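Local coordinates for shikimate dehydrogenase (NADP(+)) (Listeria monocytogenes, PDB 3TNL), which probably catalyses the reversible NADPH-linked reduction of 3-dehydroshikimate to shikimate, on the route to chorismate and the aromatic amino acids, at residues B[189-192]-B[193-197]; B[165-168]-B[169-173]; B[81-84]-B[85-89]; B[31-34]-B[35-39]. All blocks are in the same frame, centred on the assembly; numbering follows the deposited sequence. Where two conformers were deposited one is given.

Contact 1. Residues B[189-192]-B[193-197]; sequences DFYA and NAEKT. With NAD (nicotinamide-adenine-dinucleotide), chain H.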
# COMPACT_ATOMS: atom_id res chain seq x y z
N ASP B 189 15.41 -29.42 -15.93
CA ASP B 189 16.25 -28.30 -15.54
C ASP B 189 16.42 -28.09 -14.05
O ASP B 189 17.31 -27.33 -13.65
CB ASP B 189 15.73 -27.02 -16.19
CG ASP B 189 15.94 -27.01 -17.71
OD1 ASP B 189 16.81 -27.76 -18.22
OD2 ASP B 189 15.25 -26.22 -18.37
N PHE B 190 15.59 -28.73 -13.22
CA PHE B 190 15.71 -28.62 -11.76
C PHE B 190 16.71 -29.63 -11.16
O PHE B 190 17.05 -29.53 -9.98
CB PHE B 190 14.34 -28.83 -11.07
CG PHE B 190 13.33 -27.76 -11.39
CD1 PHE B 190 13.25 -26.61 -10.61
CD2 PHE B 190 12.50 -27.88 -12.46
CE1 PHE B 190 12.34 -25.61 -10.89
CE2 PHE B 190 11.54 -26.89 -12.74
CZ PHE B 190 11.49 -25.75 -11.96
N TYR B 191 17.15 -30.63 -11.94
CA TYR B 191 18.03 -31.68 -11.38
C TYR B 191 19.31 -31.07 -10.85
O TYR B 191 19.80 -31.46 -9.78
CB TYR B 191 18.32 -32.81 -12.40
CG TYR B 191 18.80 -34.11 -11.79
CD1 TYR B 191 20.16 -34.40 -11.65
CD2 TYR B 191 17.88 -35.06 -11.31
CE1 TYR B 191 20.58 -35.62 -11.09
CE2 TYR B 191 18.31 -36.27 -10.78
CZ TYR B 191 19.64 -36.54 -10.65
OH TYR B 191 20.03 -37.75 -10.08
N ALA B 192 19.87 -30.13 -11.60
CA ALA B 192 21.09 -29.44 -11.15
C ALA B 192 20.91 -28.66 -9.84
O ALA B 192 21.83 -28.56 -9.03
CB ALA B 192 21.64 -28.53 -12.25
N ASN B 193 19.72 -28.11 -9.63
CA ASN B 193 19.43 -27.42 -8.39
C ASN B 193 19.41 -28.43 -7.24
O ASN B 193 19.88 -28.17 -6.14
CB ASN B 193 18.08 -26.72 -8.43
CG ASN B 193 17.83 -25.91 -7.20
OD1 ASN B 193 18.67 -25.07 -6.82
ND2 ASN B 193 16.69 -26.15 -6.53
N ALA B 194 18.83 -29.61 -7.48
CA ALA B 194 18.81 -30.63 -6.44
C ALA B 194 20.26 -31.05 -6.08
O ALA B 194 20.56 -31.33 -4.91
CB ALA B 194 17.98 -31.86 -6.87
N GLU B 195 21.14 -31.10 -7.09
CA GLU B 195 22.56 -31.46 -6.84
C GLU B 195 23.18 -30.40 -5.92
O GLU B 195 23.92 -30.72 -4.99
CB GLU B 195 23.33 -31.62 -8.15
CG GLU B 195 22.93 -32.85 -8.95
CD GLU B 195 23.60 -32.91 -10.33
OE1 GLU B 195 23.60 -31.89 -11.03
OE2 GLU B 195 24.08 -34.00 -10.72
N LYS B 196 22.86 -29.13 -6.16
CA LYS B 196 23.34 -28.06 -5.29
C LYS B 196 22.78 -28.19 -3.86
O LYS B 196 23.50 -28.03 -2.87
CB LYS B 196 23.01 -26.68 -5.88
CG LYS B 196 23.95 -26.26 -7.03
CD LYS B 196 23.86 -24.75 -7.33
CE LYS B 196 22.48 -24.30 -7.80
NZ LYS B 196 22.47 -22.83 -8.14
N THR B 197 21.49 -28.55 -3.73
CA THR B 197 20.89 -28.74 -2.43
C THR B 197 21.60 -29.86 -1.65
O THR B 197 21.85 -29.71 -0.45
CB THR B 197 19.43 -29.03 -2.60
OG1 THR B 197 18.81 -27.88 -3.21
CG2 THR B 197 18.74 -29.38 -1.27
PA NAD H . 8.77 -25.27 -9.12
O1A NAD H . 8.29 -24.86 -10.51
O2A NAD H . 9.80 -24.40 -8.43
O5B NAD H . 9.24 -26.81 -9.18
C5B NAD H . 8.54 -27.84 -9.87
C4B NAD H . 9.04 -29.21 -9.39
O4B NAD H . 8.17 -30.23 -9.91
C3B NAD H . 10.39 -29.57 -9.98
O3B NAD H . 11.07 -30.44 -9.04
C2B NAD H . 10.07 -30.36 -11.23
O2B NAD H . 11.09 -31.29 -11.59
C1B NAD H . 8.83 -31.11 -10.80
N9A NAD H . 7.90 -31.54 -11.85
C8A NAD H . 7.04 -30.73 -12.51
N7A NAD H . 6.29 -31.47 -13.36
C5A NAD H . 6.64 -32.77 -13.24
C6A NAD H . 6.26 -33.98 -13.80
N6A NAD H . 5.28 -34.02 -14.71
N1A NAD H . 6.84 -35.13 -13.39
C2A NAD H . 7.83 -35.11 -12.46
N3A NAD H . 8.26 -33.97 -11.87
C4A NAD H . 7.70 -32.80 -12.22
O3 NAD H . 7.44 -25.39 -8.24
PN NAD H . 7.27 -25.08 -6.67
O1N NAD H . 7.06 -23.61 -6.41
O2N NAD H . 8.32 -25.86 -5.88
O5D NAD H . 5.82 -25.71 -6.34
C5D NAD H . 5.64 -27.12 -6.46
C4D NAD H . 4.30 -27.40 -5.81
O4D NAD H . 4.33 -26.91 -4.45
C3D NAD H . 3.18 -26.65 -6.51
O3D NAD H . 2.10 -27.57 -6.72
C2D NAD H . 2.78 -25.55 -5.53
O2D NAD H . 1.40 -25.14 -5.67
C1D NAD H . 3.10 -26.21 -4.19
N1N NAD H . 3.36 -25.30 -3.07
C2N NAD H . 2.61 -25.39 -1.96
C3N NAD H . 2.84 -24.56 -0.87
C7N NAD H . 2.02 -24.64 0.38
O7N NAD H . 2.05 -23.64 1.10
N7N NAD H . 1.35 -25.77 0.68
C4N NAD H . 3.88 -23.61 -0.94
C5N NAD H . 4.65 -23.54 -2.10
C6N NAD H . 4.36 -24.40 -3.17
O HOH W 1 18.35 -26.20 -11.61
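Backbone hydrogen bonds tie F190, Y191 and A192 to the residues that follow them. F190 O takes the amide of A194 at 3.1 Å and, weakly, that of N193; Y191 O receives E195 N, and A192 O receives K196 N. A water also takes part: it donates to D189 O at 2.6 Å and weakly accepts from N193 N.

Among the side chains, Y191 and E195 meet one turn apart. The carboxylate reaches the edge of the phenol ring, near its plane, with E195 OE2 3.9 Å from Y191 CE1, and the two flat groups are 61° apart. E195 gets there with CG beside its own backbone N (chi1 -70°), turning back toward Y191, whose ring also makes a cation-pi contact with K187.

Ligand contact falls to F190. One face of its ring covers the adenosine ribose of NAD, NAD C3B lying 3.6 Å above the plane toward the rim, while F190 CZ comes 3.6 Å from the phosphate oxygen NAD O1A.

The amide end of N193 leads away from the preceding residues, its ND2 hydrogen-bonded to A162 O in the dinucleotide-binding loop. Y191, A194 and E195 pack on L211 of strand 208-213, and T197 faces helix 164-175 and I183 of strand 180-185.

Contact 2. Residues B[165-168]-B[169-173]; sequences AATA and ICIQA. With NAD (nicotinamide-adenine-dinucleotide), chain H.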
# COMPACT_ATOMS: atom_id res chain seq x y z
N ALA B 165 9.64 -25.04 -3.42
CA ALA B 165 9.10 -25.66 -2.23
C ALA B 165 10.01 -26.79 -1.74
O ALA B 165 10.31 -26.86 -0.54
CB ALA B 165 7.68 -26.20 -2.49
N ALA B 166 10.44 -27.67 -2.64
CA ALA B 166 11.27 -28.78 -2.23
C ALA B 166 12.58 -28.31 -1.66
O ALA B 166 13.10 -28.91 -0.71
CB ALA B 166 11.54 -29.74 -3.40
N THR B 167 13.16 -27.29 -2.29
CA THR B 167 14.46 -26.78 -1.83
C THR B 167 14.37 -26.22 -0.41
O THR B 167 15.20 -26.54 0.46
CB THR B 167 15.03 -25.73 -2.80
OG1 THR B 167 15.16 -26.31 -4.11
CG2 THR B 167 16.40 -25.25 -2.32
N ALA B 168 13.35 -25.42 -0.15
CA ALA B 168 13.15 -24.85 1.16
C ALA B 168 12.85 -25.91 2.21
O ALA B 168 13.38 -25.84 3.31
CB ALA B 168 12.04 -23.81 1.11
N ILE B 169 12.05 -26.91 1.86
CA ILE B 169 11.72 -27.98 2.77
C ILE B 169 12.95 -28.81 3.09
O ILE B 169 13.21 -29.13 4.26
CB ILE B 169 10.60 -28.90 2.20
CG1 ILE B 169 9.25 -28.18 2.24
CG2 ILE B 169 10.48 -30.24 2.99
CD1 ILE B 169 8.18 -28.82 1.35
N CYS B 170 13.72 -29.15 2.06
CA CYS B 170 14.92 -29.98 2.31
C CYS B 170 15.94 -29.29 3.20
O CYS B 170 16.43 -29.89 4.16
CB CYS B 170 15.60 -30.39 1.02
SG CYS B 170 14.73 -31.60 0.01
N ILE B 171 16.25 -28.03 2.88
CA ILE B 171 17.21 -27.24 3.64
C ILE B 171 16.73 -27.08 5.06
O ILE B 171 17.45 -27.38 6.01
CB ILE B 171 17.42 -25.84 3.01
CG1 ILE B 171 18.14 -25.99 1.67
CG2 ILE B 171 18.25 -24.93 3.92
CD1 ILE B 171 19.52 -26.56 1.79
N GLN B 172 15.49 -26.64 5.20
CA GLN B 172 14.94 -26.41 6.57
C GLN B 172 14.90 -27.71 7.40
O GLN B 172 15.24 -27.73 8.59
CB GLN B 172 13.55 -25.76 6.58
CG GLN B 172 13.26 -25.17 7.93
CD GLN B 172 14.17 -23.98 8.24
OE1 GLN B 172 14.19 -23.00 7.49
NE2 GLN B 172 14.94 -24.07 9.33
N ALA B 173 14.51 -28.80 6.76
CA ALA B 173 14.45 -30.09 7.44
C ALA B 173 15.85 -30.44 7.95
O ALA B 173 16.00 -30.85 9.10
CB ALA B 173 13.92 -31.18 6.50
PA NAD H . 8.77 -25.27 -9.12
O1A NAD H . 8.29 -24.86 -10.51
O2A NAD H . 9.80 -24.40 -8.43
O5B NAD H . 9.24 -26.81 -9.18
C5B NAD H . 8.54 -27.84 -9.87
C4B NAD H . 9.04 -29.21 -9.39
O4B NAD H . 8.17 -30.23 -9.91
C3B NAD H . 10.39 -29.57 -9.98
O3B NAD H . 11.07 -30.44 -9.04
C2B NAD H . 10.07 -30.36 -11.23
O2B NAD H . 11.09 -31.29 -11.59
C1B NAD H . 8.83 -31.11 -10.80
N9A NAD H . 7.90 -31.54 -11.85
C8A NAD H . 7.04 -30.73 -12.51
N7A NAD H . 6.29 -31.47 -13.36
C5A NAD H . 6.64 -32.77 -13.24
C6A NAD H . 6.26 -33.98 -13.80
N6A NAD H . 5.28 -34.02 -14.71
N1A NAD H . 6.84 -35.13 -13.39
C2A NAD H . 7.83 -35.11 -12.46
N3A NAD H . 8.26 -33.97 -11.87
C4A NAD H . 7.70 -32.80 -12.22
O3 NAD H . 7.44 -25.39 -8.24
PN NAD H . 7.27 -25.08 -6.67
O1N NAD H . 7.06 -23.61 -6.41
O2N NAD H . 8.32 -25.86 -5.88
O5D NAD H . 5.82 -25.71 -6.34
C5D NAD H . 5.64 -27.12 -6.46
C4D NAD H . 4.30 -27.40 -5.81
O4D NAD H . 4.33 -26.91 -4.45
C3D NAD H . 3.18 -26.65 -6.51
O3D NAD H . 2.10 -27.57 -6.72
C2D NAD H . 2.78 -25.55 -5.53
O2D NAD H . 1.40 -25.14 -5.67
C1D NAD H . 3.10 -26.21 -4.19
N1N NAD H . 3.36 -25.30 -3.07
C2N NAD H . 2.61 -25.39 -1.96
C3N NAD H . 2.84 -24.56 -0.87
C7N NAD H . 2.02 -24.64 0.38
O7N NAD H . 2.05 -23.64 1.10
N7N NAD H . 1.35 -25.77 0.68
C4N NAD H . 3.88 -23.61 -0.94
C5N NAD H . 4.65 -23.54 -2.10
C6N NAD H . 4.36 -24.40 -3.17
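I169 brings its CG1-CD1 branch up to the carbonyl oxygen of A165, I169 CG1 standing 3.3 Å and I169 CD1 3.5 Å from A165 O. Neither segment carries an aromatic ring; the flat group that touches the helix is the nicotinamide of NAD, and the A165 CB methyl stands above one side of its plane, offset past the rim, 3.8 Å from NAD C6N. Between the segments the peptides bond in the ordinary helical way, I169 N to A165 O, C170 N to A166 O, I171 N to T167 O and Q172 N to A168 O, the third being nearly straight at 169°.

Both I169 and C170 bend back toward the preceding turn. With SG beside the backbone N of C170 (chi1 -71°), the sulfur comes within 3.2 Å of A166 O. T167 instead uses its hydroxyl on G163 O, one turn earlier, and Q172 sends NE2 to D176. A168 sits against D137, a probable shikimate-binding residue, while I169 and C170 face I159 of strand 156-160.

At the start of the helix A165 N donates to the pyrophosphate oxygen NAD O2N over 2.9 Å at 160°. G164 N and A162 N also bond to the cofactor, so a run of backbone amides holds it here, and the helix dipole would probably add to the attraction. Glycines G161 and G163 followed by A166 fit the GxGxxA fingerprint, and strand 156-160, this helix and strand 180-185 form the first beta-alpha-beta unit of a Rossmann fold.

Contact 3. Residues B[81-84]-B[85-89]; sequences DVVQ and GFRAM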
# COMPACT_ATOMS: atom_id res chain seq x y z
N ASP B 81 13.26 -1.21 -8.38
CA ASP B 81 12.51 0.02 -8.12
C ASP B 81 11.48 -0.15 -7.02
O ASP B 81 11.26 0.75 -6.22
CB ASP B 81 11.83 0.53 -9.41
CG ASP B 81 12.79 1.16 -10.39
OD1 ASP B 81 13.95 1.47 -10.04
OD2 ASP B 81 12.32 1.39 -11.54
N VAL B 82 10.82 -1.31 -6.97
CA VAL B 82 9.80 -1.57 -5.95
C VAL B 82 10.46 -1.66 -4.58
O VAL B 82 9.95 -1.09 -3.62
CB VAL B 82 8.98 -2.79 -6.29
CG1 VAL B 82 8.13 -3.21 -5.12
CG2 VAL B 82 8.08 -2.48 -7.49
N VAL B 83 11.57 -2.37 -4.46
CA VAL B 83 12.24 -2.47 -3.16
C VAL B 83 12.71 -1.08 -2.70
O VAL B 83 12.53 -0.71 -1.55
CB VAL B 83 13.38 -3.50 -3.14
CG1 VAL B 83 14.04 -3.51 -1.77
CG2 VAL B 83 12.82 -4.90 -3.42
N GLN B 84 13.30 -0.30 -3.61
CA GLN B 84 13.73 1.05 -3.24
C GLN B 84 12.54 1.88 -2.80
O GLN B 84 12.58 2.59 -1.77
CB GLN B 84 14.46 1.74 -4.40
CG GLN B 84 15.78 1.11 -4.76
CD GLN B 84 16.69 2.02 -5.56
OE1 GLN B 84 16.35 3.17 -5.87
NE2 GLN B 84 17.88 1.51 -5.90
N GLY B 85 11.44 1.73 -3.52
CA GLY B 85 10.23 2.46 -3.19
C GLY B 85 9.67 2.06 -1.82
O GLY B 85 9.28 2.92 -1.01
N PHE B 86 9.72 0.76 -1.53
CA PHE B 86 9.23 0.26 -0.23
C PHE B 86 10.11 0.78 0.90
O PHE B 86 9.62 1.10 1.96
CB PHE B 86 9.22 -1.26 -0.16
CG PHE B 86 8.08 -1.93 -0.91
CD1 PHE B 86 7.02 -1.21 -1.46
CD2 PHE B 86 8.07 -3.31 -1.00
CE1 PHE B 86 5.95 -1.89 -2.12
CE2 PHE B 86 7.04 -3.98 -1.59
CZ PHE B 86 5.95 -3.28 -2.16
N ARG B 87 11.40 0.92 0.67
CA ARG B 87 12.28 1.51 1.68
C ARG B 87 11.82 2.96 1.96
O ARG B 87 11.66 3.39 3.10
CB ARG B 87 13.73 1.56 1.21
CG ARG B 87 14.47 0.22 1.15
CD ARG B 87 15.88 0.44 0.66
NE ARG B 87 16.67 -0.79 0.54
CZ ARG B 87 17.40 -1.32 1.52
NH1 ARG B 87 18.10 -2.43 1.29
NH2 ARG B 87 17.46 -0.75 2.71
N ALA B 88 11.59 3.71 0.89
CA ALA B 88 11.21 5.12 1.00
C ALA B 88 9.83 5.34 1.56
O ALA B 88 9.57 6.38 2.14
CB ALA B 88 11.40 5.85 -0.36
N MET B 89 8.94 4.36 1.37
CA MET B 89 7.59 4.37 1.95
C MET B 89 7.58 3.88 3.40
O MET B 89 6.54 3.89 4.04
CB MET B 89 6.65 3.45 1.15
CG MET B 89 6.38 3.89 -0.26
SD MET B 89 5.73 2.60 -1.34
CE MET B 89 4.13 2.27 -0.62
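From D81 to A88 the backbone is regular alpha helix, with G85, F86, R87 and A88 donating to the carbonyls of D81, V82, V83 and Q84, the shortest of these bonds being F86 N to V82 O at 2.8 Å. V82 and F86, one turn apart, lie side by side and point the same way. A CH-pi contact joins them: V82 CG1 is 3.8 Å from the centroid of the F86 ring, on a line 17° off the ring normal, and its nearest ring atom is F86 CZ at 3.7 Å. V82 holds CG1 opposite its own backbone N (chi1 169°), and the methyl is thereby carried over the ring. The root of the same ring rests on the V82 peptide, F86 CG coming 3.4 Å from V82 O.

Both residues touch I43 of strand 38-44. The helix is the crossover of a beta-alpha-beta unit between the parallel strands 67-73 and 93-96 of the substrate-binding domain, passing across strand 38-44, which lies between them in the sheet. F86 also meets the ring of W94 with planes at about 60°.

On another side of the helix R87 runs extended from CG to NE past V83, with R87 CG 3.5 Å from V83 O. The far end is held by a salt bridge to D109 and a hydrogen bond to Y107 O, which keep the guanidinium beside V83, R87 NE lying 4.4 Å from V83 CG1. D81 and A88 face the second subunit: D81 OD2 bonds to NE2 of Q84 of that subunit, and A88 packs against its V82.

Contact 4. Residues B[31-34]-B[35-39]; sequences ERIT and GHTEL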
# COMPACT_ATOMS: atom_id res chain seq x y z
N GLU B 31 -15.35 1.98 7.34
CA GLU B 31 -14.06 1.56 6.82
C GLU B 31 -13.00 1.66 7.92
O GLU B 31 -12.79 2.74 8.50
CB GLU B 31 -13.66 2.45 5.65
CG GLU B 31 -14.48 2.20 4.37
CD GLU B 31 -14.09 0.91 3.68
OE1 GLU B 31 -14.94 -0.00 3.57
OE2 GLU B 31 -12.91 0.79 3.28
N ARG B 32 -12.29 0.57 8.16
CA ARG B 32 -11.27 0.57 9.21
C ARG B 32 -9.95 1.21 8.77
O ARG B 32 -9.10 1.50 9.60
CB ARG B 32 -10.96 -0.87 9.68
CG ARG B 32 -10.22 -1.76 8.69
CD ARG B 32 -9.88 -3.10 9.32
NE ARG B 32 -9.17 -4.02 8.42
CZ ARG B 32 -7.84 -4.06 8.26
NH1 ARG B 32 -7.31 -4.94 7.43
NH2 ARG B 32 -7.04 -3.22 8.92
N ILE B 33 -9.79 1.42 7.47
CA ILE B 33 -8.58 2.01 6.95
C ILE B 33 -8.62 3.51 7.12
O ILE B 33 -9.59 4.16 6.72
CB ILE B 33 -8.40 1.75 5.44
CG1 ILE B 33 -8.40 0.24 5.16
CG2 ILE B 33 -7.12 2.42 4.95
CD1 ILE B 33 -7.38 -0.56 5.95
N THR B 34 -7.58 4.05 7.74
CA THR B 34 -7.43 5.50 7.92
C THR B 34 -6.00 5.90 7.54
O THR B 34 -5.25 5.08 7.02
CB THR B 34 -7.67 5.94 9.38
OG1 THR B 34 -6.59 5.48 10.22
CG2 THR B 34 -8.99 5.40 9.90
N GLY B 35 -5.64 7.16 7.79
CA GLY B 35 -4.27 7.60 7.60
C GLY B 35 -3.27 6.92 8.53
O GLY B 35 -2.08 7.01 8.29
N HIS B 36 -3.73 6.24 9.57
CA HIS B 36 -2.83 5.53 10.49
C HIS B 36 -2.45 4.14 10.00
O HIS B 36 -1.50 3.54 10.51
CB HIS B 36 -3.52 5.42 11.86
CG HIS B 36 -3.86 6.74 12.45
ND1 HIS B 36 -2.90 7.62 12.90
CD2 HIS B 36 -5.05 7.38 12.58
CE1 HIS B 36 -3.48 8.74 13.30
NE2 HIS B 36 -4.79 8.61 13.14
N THR B 37 -3.22 3.61 9.04
CA THR B 37 -3.05 2.24 8.57
C THR B 37 -1.80 2.03 7.83
O THR B 37 -1.51 2.79 6.90
CB THR B 37 -4.29 1.79 7.75
OG1 THR B 37 -5.46 2.09 8.50
CG2 THR B 37 -4.27 0.29 7.47
N GLU B 38 -1.06 0.99 8.21
CA GLU B 38 0.21 0.66 7.56
C GLU B 38 0.05 -0.49 6.57
O GLU B 38 -0.89 -1.30 6.68
CB GLU B 38 1.24 0.36 8.61
CG GLU B 38 1.65 1.64 9.36
CD GLU B 38 2.80 1.43 10.28
OE1 GLU B 38 2.63 0.68 11.26
OE2 GLU B 38 3.89 2.03 10.00
N LEU B 39 0.96 -0.57 5.60
CA LEU B 39 0.90 -1.56 4.55
C LEU B 39 1.97 -2.66 4.65
O LEU B 39 3.16 -2.40 4.89
CB LEU B 39 1.11 -0.85 3.20
CG LEU B 39 1.17 -1.68 1.91
CD1 LEU B 39 -0.19 -2.41 1.67
CD2 LEU B 39 1.55 -0.77 0.73
O HOH W 2 -2.83 4.95 5.60
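Residues T34 to T37 form a type I beta turn that leads from the irregular segment 31-34 into strand 38-44. The closing bond, T37 N to T34 O at 3.2 Å, is not a lone-pair bond: the donor stands 64° out of the carbonyl plane. A water spans the same mouth, donating to T34 O and to T37 O at 2.8 Å each.

Two threonine hydroxyls add to this. T34 OG1 accepts H36 N over 3.0 Å, an ST turn laid over the beta turn. It can do so because chi1 (70°) sets the hydroxyl between the backbone N and the carbonyl carbon, close above the chain that follows. The same oxygen, T34 OG1, lies at the edge of the H36 imidazole, near its plane and 3.4 Å from H36 CD2. In return T37 OG1 accepts T34 N at 3.0 Å, almost straight at 170°, so the backbone amide and the side chain of T34 are both engaged within the turn. The side chains of I33 and T37 cross at about a right angle, I33 CD1 meeting T37 CG2 at 3.6 Å.

T37 OG1 is also hydrogen-bonded to D66, and R32 reaches Y67 O. Across the dimer interface R32 and E31 of each subunit exchange salt bridges with E31 and R32 of the second subunit, while the H36 ring meets H49 of that subunit edge to face.

Since its amide bond makes T37 OG1 an acceptor, its own proton is probably given to the D66 carboxylate; one hydroxyl thus links the turn to the residue leading into the neighbouring strand 67-73.

Contacts 1 and 2 belong to the dinucleotide-binding half, their centres about 13 Å apart on adjacent helices and both touching NAD: contact 1 at the adenosine ribose and its phosphate, contact 2 at the pyrophosphate and nicotinamide. They meet where N193 ND2 comes 2.9 Å from T167 OG1 and where T197 packs on T167 and C170. Contacts 3 and 4 lie in the substrate-binding half, centres about 19 Å apart, joined where M89 CE approaches L39 CD2 at 4.2 Å; both reach the second subunit. Contact 3 stands back from the catalytic centre, its V83 side chain about 11 Å from that of the probable proton acceptor K101. The centres of contacts 1 and 4 are about 44 Å apart.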